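Long-range contact in oxidoreductase (Ralstonia eutropha, PDB 3HJ9), which binds flavin mononucleotide and is probably an FMN-dependent oxidoreductase of the nitroreductase family: residues V132-G146 with M197-I211. Numbering follows the deposited sequence.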
loop_
_atom_site.group_PDB
_atom_site.type_symbol
_atom_site.label_atom_id
_atom_site.label_comp_id
_atom_site.label_asym_id
_atom_site.label_seq_id
_atom_site.Cartn_x
_atom_site.Cartn_y
_atom_site.Cartn_z
ATOM N N VAL A 132 -6.216 -11.915 -16.283
ATOM C CA VAL A 132 -6.997 -10.720 -15.931
ATOM C C VAL A 132 -7.643 -10.279 -17.249
ATOM O O VAL A 132 -6.939 -10.063 -18.209
ATOM C CB VAL A 132 -6.126 -9.610 -15.377
ATOM C CG1 VAL A 132 -6.956 -8.305 -15.205
ATOM C CG2 VAL A 132 -5.497 -10.058 -14.071
ATOM N N GLY A 133 -8.961 -10.158 -17.293
ATOM C CA GLY A 133 -9.656 -9.788 -18.528
ATOM C C GLY A 133 -9.527 -8.316 -18.892
ATOM O O GLY A 133 -8.982 -7.507 -18.128
HETATM N N MSE A 134 -10.046 -7.971 -20.065
HETATM C CA MSE A 134 -10.081 -6.558 -20.524
HETATM C C MSE A 134 -11.014 -5.764 -19.591
HETATM O O MSE A 134 -12.045 -6.273 -19.148
HETATM C CB MSE A 134 -10.567 -6.481 -21.984
HETATM C CG MSE A 134 -10.637 -5.073 -22.612
HETATM SE SE MSE A 134 -8.990 -3.986 -22.593
HETATM C CE MSE A 134 -7.870 -5.037 -23.829
ATOM N N ALA A 135 -10.626 -4.539 -19.293
ATOM C CA ALA A 135 -11.381 -3.642 -18.419
ATOM C C ALA A 135 -11.391 -2.204 -18.994
ATOM O O ALA A 135 -10.575 -1.889 -19.848
ATOM C CB ALA A 135 -10.791 -3.644 -17.022
ATOM N N PRO A 136 -12.309 -1.339 -18.518
ATOM C CA PRO A 136 -12.399 0.038 -19.008
ATOM C C PRO A 136 -11.136 0.870 -18.863
ATOM O O PRO A 136 -10.913 1.760 -19.676
ATOM C CB PRO A 136 -13.526 0.644 -18.176
ATOM C CG PRO A 136 -14.280 -0.478 -17.658
ATOM C CD PRO A 136 -13.414 -1.662 -17.607
ATOM N N LEU A 137 -10.331 0.593 -17.842
ATOM C CA LEU A 137 -9.072 1.315 -17.645
ATOM C C LEU A 137 -8.026 0.519 -16.857
ATOM O O LEU A 137 -8.367 -0.455 -16.183
ATOM C CB LEU A 137 -9.330 2.667 -16.971
ATOM C CG LEU A 137 -9.655 2.783 -15.482
ATOM C CD1 LEU A 137 -8.414 2.736 -14.611
ATOM C CD2 LEU A 137 -10.401 4.089 -15.221
ATOM N N ASP A 138 -6.757 0.909 -17.019
ATOM C CA ASP A 138 -5.654 0.398 -16.207
ATOM C C ASP A 138 -4.949 1.608 -15.590
ATOM O O ASP A 138 -4.705 2.585 -16.283
ATOM C CB ASP A 138 -4.554 -0.302 -17.033
ATOM C CG ASP A 138 -4.905 -1.679 -17.516
ATOM O OD1 ASP A 138 -5.844 -2.327 -17.005
ATOM O OD2 ASP A 138 -4.164 -2.142 -18.431
ATOM N N LEU A 139 -4.608 1.538 -14.315
ATOM C CA LEU A 139 -3.669 2.504 -13.734
ATOM C C LEU A 139 -2.252 1.904 -13.815
ATOM O O LEU A 139 -2.102 0.714 -13.582
ATOM C CB LEU A 139 -3.984 2.794 -12.289
ATOM C CG LEU A 139 -5.341 3.386 -12.001
ATOM C CD1 LEU A 139 -5.442 3.573 -10.451
ATOM C CD2 LEU A 139 -5.574 4.672 -12.801
ATOM N N VAL A 140 -1.234 2.692 -14.203
ATOM C CA VAL A 140 0.188 2.265 -14.087
ATOM C C VAL A 140 0.922 3.195 -13.109
ATOM O O VAL A 140 0.914 4.450 -13.282
ATOM C CB VAL A 140 0.941 2.257 -15.409
ATOM C CG1 VAL A 140 2.289 1.554 -15.221
ATOM C CG2 VAL A 140 0.112 1.563 -16.466
ATOM N N PHE A 141 1.564 2.598 -12.106
ATOM C CA PHE A 141 2.300 3.341 -11.065
ATOM C C PHE A 141 3.757 3.313 -11.513
ATOM O O PHE A 141 4.396 2.248 -11.509
ATOM C CB PHE A 141 2.086 2.704 -9.692
ATOM C CG PHE A 141 0.630 2.690 -9.252
ATOM C CD1 PHE A 141 -0.210 1.652 -9.610
ATOM C CD2 PHE A 141 0.105 3.738 -8.481
ATOM C CE1 PHE A 141 -1.556 1.644 -9.223
ATOM C CE2 PHE A 141 -1.235 3.734 -8.064
ATOM C CZ PHE A 141 -2.062 2.684 -8.424
ATOM N N VAL A 142 4.245 4.457 -11.960
ATOM C CA VAL A 142 5.582 4.577 -12.520
ATOM C C VAL A 142 6.518 5.228 -11.524
ATOM O O VAL A 142 6.212 6.308 -11.054
ATOM C CB VAL A 142 5.554 5.395 -13.794
ATOM C CG1 VAL A 142 6.995 5.635 -14.348
ATOM C CG2 VAL A 142 4.647 4.706 -14.849
ATOM N N ALA A 143 7.664 4.594 -11.246
ATOM C CA ALA A 143 8.692 5.148 -10.323
ATOM C C ALA A 143 9.588 6.074 -11.103
ATOM O O ALA A 143 10.056 5.718 -12.192
ATOM C CB ALA A 143 9.552 4.063 -9.654
ATOM N N ASN A 144 9.843 7.244 -10.531
ATOM C CA ASN A 144 10.714 8.221 -11.114
ATOM C C ASN A 144 12.054 8.191 -10.395
ATOM O O ASN A 144 12.231 8.822 -9.348
ATOM C CB ASN A 144 10.078 9.605 -11.093
ATOM C CG ASN A 144 10.753 10.535 -12.073
ATOM O OD1 ASN A 144 11.992 10.644 -12.117
ATOM N ND2 ASN A 144 9.943 11.146 -12.935
ATOM N N HIS A 145 13.007 7.475 -10.990
ATOM C CA HIS A 145 14.350 7.330 -10.419
ATOM C C HIS A 145 15.136 8.640 -10.286
ATOM O O HIS A 145 16.028 8.742 -9.430
ATOM C CB HIS A 145 15.155 6.221 -11.147
ATOM C CG HIS A 145 14.650 4.832 -10.863
ATOM N ND1 HIS A 145 15.166 4.042 -9.857
ATOM C CD2 HIS A 145 13.661 4.100 -11.439
ATOM C CE1 HIS A 145 14.521 2.888 -9.819
ATOM N NE2 HIS A 145 13.596 2.899 -10.766
ATOM N N GLY A 146 14.798 9.639 -11.102
ATOM C CA GLY A 146 15.401 10.977 -11.001
ATOM C C GLY A 146 15.147 11.685 -9.672
ATOM O O GLY A 146 15.969 12.462 -9.248
HETATM N N MSE A 197 4.708 2.922 -23.415
HETATM C CA MSE A 197 4.273 4.143 -22.766
HETATM C C MSE A 197 5.089 5.416 -23.112
HETATM O O MSE A 197 4.719 6.493 -22.627
HETATM C CB MSE A 197 4.265 3.948 -21.242
HETATM C CG MSE A 197 3.229 2.935 -20.759
HETATM SE SE MSE A 197 3.489 2.638 -18.859
HETATM C CE MSE A 197 2.779 4.299 -18.135
ATOM N N SER A 198 6.174 5.277 -23.907
ATOM C CA SER A 198 7.075 6.383 -24.300
ATOM C C SER A 198 7.661 7.090 -23.046
ATOM O O SER A 198 7.775 8.309 -23.007
ATOM C CB SER A 198 6.352 7.374 -25.227
ATOM O OG SER A 198 5.740 6.710 -26.362
ATOM N N LEU A 199 7.985 6.306 -22.017
ATOM C CA LEU A 199 8.532 6.847 -20.757
ATOM C C LEU A 199 9.981 7.247 -20.966
ATOM O O LEU A 199 10.644 6.738 -21.864
ATOM C CB LEU A 199 8.478 5.813 -19.623
ATOM C CG LEU A 199 7.147 5.325 -19.094
ATOM C CD1 LEU A 199 7.326 4.288 -17.979
ATOM C CD2 LEU A 199 6.254 6.487 -18.641
ATOM N N ASN A 200 10.469 8.154 -20.123
ATOM C CA ASN A 200 11.879 8.571 -20.133
ATOM C C ASN A 200 12.726 7.461 -19.552
ATOM O O ASN A 200 12.176 6.565 -18.899
ATOM C CB ASN A 200 12.081 9.818 -19.273
ATOM C CG ASN A 200 11.325 11.005 -19.800
ATOM O OD1 ASN A 200 11.187 11.181 -21.009
ATOM N ND2 ASN A 200 10.839 11.840 -18.897
ATOM N N GLU A 201 14.047 7.540 -19.759
ATOM C CA GLU A 201 14.985 6.524 -19.229
ATOM C C GLU A 201 14.909 6.295 -17.728
ATOM O O GLU A 201 14.983 5.147 -17.293
ATOM C CB GLU A 201 16.442 6.817 -19.594
ATOM C CG GLU A 201 16.755 6.533 -21.053
ATOM C CD GLU A 201 18.248 6.687 -21.399
ATOM O OE1 GLU A 201 19.127 6.447 -20.526
ATOM O OE2 GLU A 201 18.540 7.025 -22.569
ATOM N N ASP A 202 14.730 7.380 -16.964
ATOM C CA ASP A 202 14.635 7.317 -15.497
ATOM C C ASP A 202 13.236 6.930 -14.921
ATOM O O ASP A 202 13.056 6.975 -13.712
ATOM C CB ASP A 202 15.194 8.623 -14.862
ATOM C CG ASP A 202 14.333 9.863 -15.139
ATOM O OD1 ASP A 202 13.228 9.742 -15.697
ATOM O OD2 ASP A 202 14.784 10.983 -14.808
ATOM N N GLU A 203 12.283 6.519 -15.769
ATOM C CA GLU A 203 10.918 6.163 -15.358
ATOM C C GLU A 203 10.678 4.676 -15.504
ATOM O O GLU A 203 10.819 4.148 -16.585
ATOM C CB GLU A 203 9.897 6.943 -16.189
ATOM C CG GLU A 203 9.867 8.408 -15.815
ATOM C CD GLU A 203 9.105 9.316 -16.777
ATOM O OE1 GLU A 203 8.850 8.946 -17.962
ATOM O OE2 GLU A 203 8.787 10.453 -16.342
ATOM N N GLU A 204 10.260 4.017 -14.431
ATOM C CA GLU A 204 10.088 2.562 -14.402
ATOM C C GLU A 204 8.687 2.170 -13.922
ATOM O O GLU A 204 8.327 2.526 -12.803
ATOM C CB GLU A 204 11.122 1.955 -13.449
ATOM C CG GLU A 204 11.002 0.431 -13.284
ATOM C CD GLU A 204 12.073 -0.171 -12.406
ATOM O OE1 GLU A 204 12.333 0.429 -11.336
ATOM O OE2 GLU A 204 12.592 -1.271 -12.764
ATOM N N PRO A 205 7.900 1.447 -14.758
ATOM C CA PRO A 205 6.617 0.920 -14.278
ATOM C C PRO A 205 6.861 -0.088 -13.153
ATOM O O PRO A 205 7.732 -0.945 -13.320
ATOM C CB PRO A 205 6.018 0.194 -15.504
ATOM C CG PRO A 205 6.865 0.539 -16.664
ATOM C CD PRO A 205 8.155 1.123 -16.181
ATOM N N ILE A 206 6.146 0.049 -12.034
ATOM C CA ILE A 206 6.305 -0.816 -10.851
ATOM C C ILE A 206 5.121 -1.771 -10.674
ATOM O O ILE A 206 5.303 -2.922 -10.369
ATOM C CB ILE A 206 6.455 0.038 -9.517
ATOM C CG1 ILE A 206 7.657 0.971 -9.587
ATOM C CG2 ILE A 206 6.740 -0.859 -8.318
ATOM C CD1 ILE A 206 9.021 0.216 -9.938
ATOM N N LEU A 207 3.913 -1.233 -10.756
ATOM C CA LEU A 207 2.667 -1.985 -10.657
ATOM C C LEU A 207 1.647 -1.392 -11.594
ATOM O O LEU A 207 1.726 -0.204 -11.927
ATOM C CB LEU A 207 2.066 -1.852 -9.244
ATOM C CG LEU A 207 2.791 -2.356 -8.017
ATOM C CD1 LEU A 207 2.053 -1.839 -6.742
ATOM C CD2 LEU A 207 2.918 -3.898 -8.035
ATOM N N SER A 208 0.722 -2.220 -12.056
ATOM C CA SER A 208 -0.450 -1.722 -12.766
ATOM C C SER A 208 -1.694 -2.152 -11.952
ATOM O O SER A 208 -1.598 -2.951 -10.995
ATOM C CB SER A 208 -0.515 -2.202 -14.210
ATOM O OG SER A 208 -0.621 -3.593 -14.218
ATOM N N GLN A 209 -2.845 -1.581 -12.289
ATOM C CA GLN A 209 -4.103 -1.964 -11.622
ATOM C C GLN A 209 -5.258 -1.822 -12.576
ATOM O O GLN A 209 -5.522 -0.718 -13.094
ATOM C CB GLN A 209 -4.303 -1.119 -10.386
ATOM C CG GLN A 209 -5.390 -1.584 -9.390
ATOM C CD GLN A 209 -5.394 -0.676 -8.142
ATOM O OE1 GLN A 209 -4.955 0.479 -8.228
ATOM N NE2 GLN A 209 -5.858 -1.192 -6.989
ATOM N N THR A 210 -5.937 -2.943 -12.810
ATOM C CA THR A 210 -7.022 -3.019 -13.786
ATOM C C THR A 210 -8.321 -2.764 -13.044
ATOM O O THR A 210 -8.580 -3.429 -12.062
ATOM C CB THR A 210 -6.979 -4.358 -14.466
ATOM O OG1 THR A 210 -5.713 -4.432 -15.109
ATOM C CG2 THR A 210 -8.075 -4.529 -15.481
ATOM N N ILE A 211 -9.103 -1.786 -13.517
ATOM C CA ILE A 211 -10.310 -1.326 -12.832
ATOM C C ILE A 211 -11.524 -1.234 -13.746
ATOM O O ILE A 211 -11.413 -0.846 -14.911
ATOM C CB ILE A 211 -10.009 0.057 -12.157
ATOM C CG1 ILE A 211 -8.986 -0.128 -11.029
ATOM C CG2 ILE A 211 -11.304 0.744 -11.624
ATOM C CD1 ILE A 211 -8.507 1.136 -10.359
#
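F141 lies opposite both I206 and L207 where strands 137-144 and 203-211 pair, and illustrates how a classic beta bulge lets antiparallel strands keep bonding while their register slips by one residue. F141 N donates to L207 O (2.8 Å), and F141 O accepts from I206 N (2.9 Å), putting two residues opposite one. With CG anti to the carbonyl carbon (chi1 -61°), the phenyl runs back towards the N-terminal end of its strand and crosses the Q209 side chain: its edge meets L207 O, and CZ lies 3.6 Å from Q209 OE1, the amide plane turned 54° from the ring. That buried OE1 has no hydrogen-bond partner, whereas NE2 bonds A168 O of helix 156-177, which covers this face. Beside the bulge, I206 CG1 packs on A143 CB (3.6 Å). On the other face, selenomethionine M197 and V140 meet tip to tip, and M197 CE also touches V142 CG2 (3.8 Å). Each end of the pairing has a polar tie. H145 NE2 points in its ring plane to E204 OE1 (2.8 Å), while E204 OE2 forms a salt bridge with R190. T210 OG1 gives its proton to D138 OD1 (2.8 Å) from above the carboxylate plane. V132 CG1 and T210 CG2 meet tip to tip; through V132, in the loop leading into strand 137-144, this end reaches the FMN pocket. The bulged strand 203-211 and its partner are neighbours in the antiparallel sheet of the nitroreductase fold.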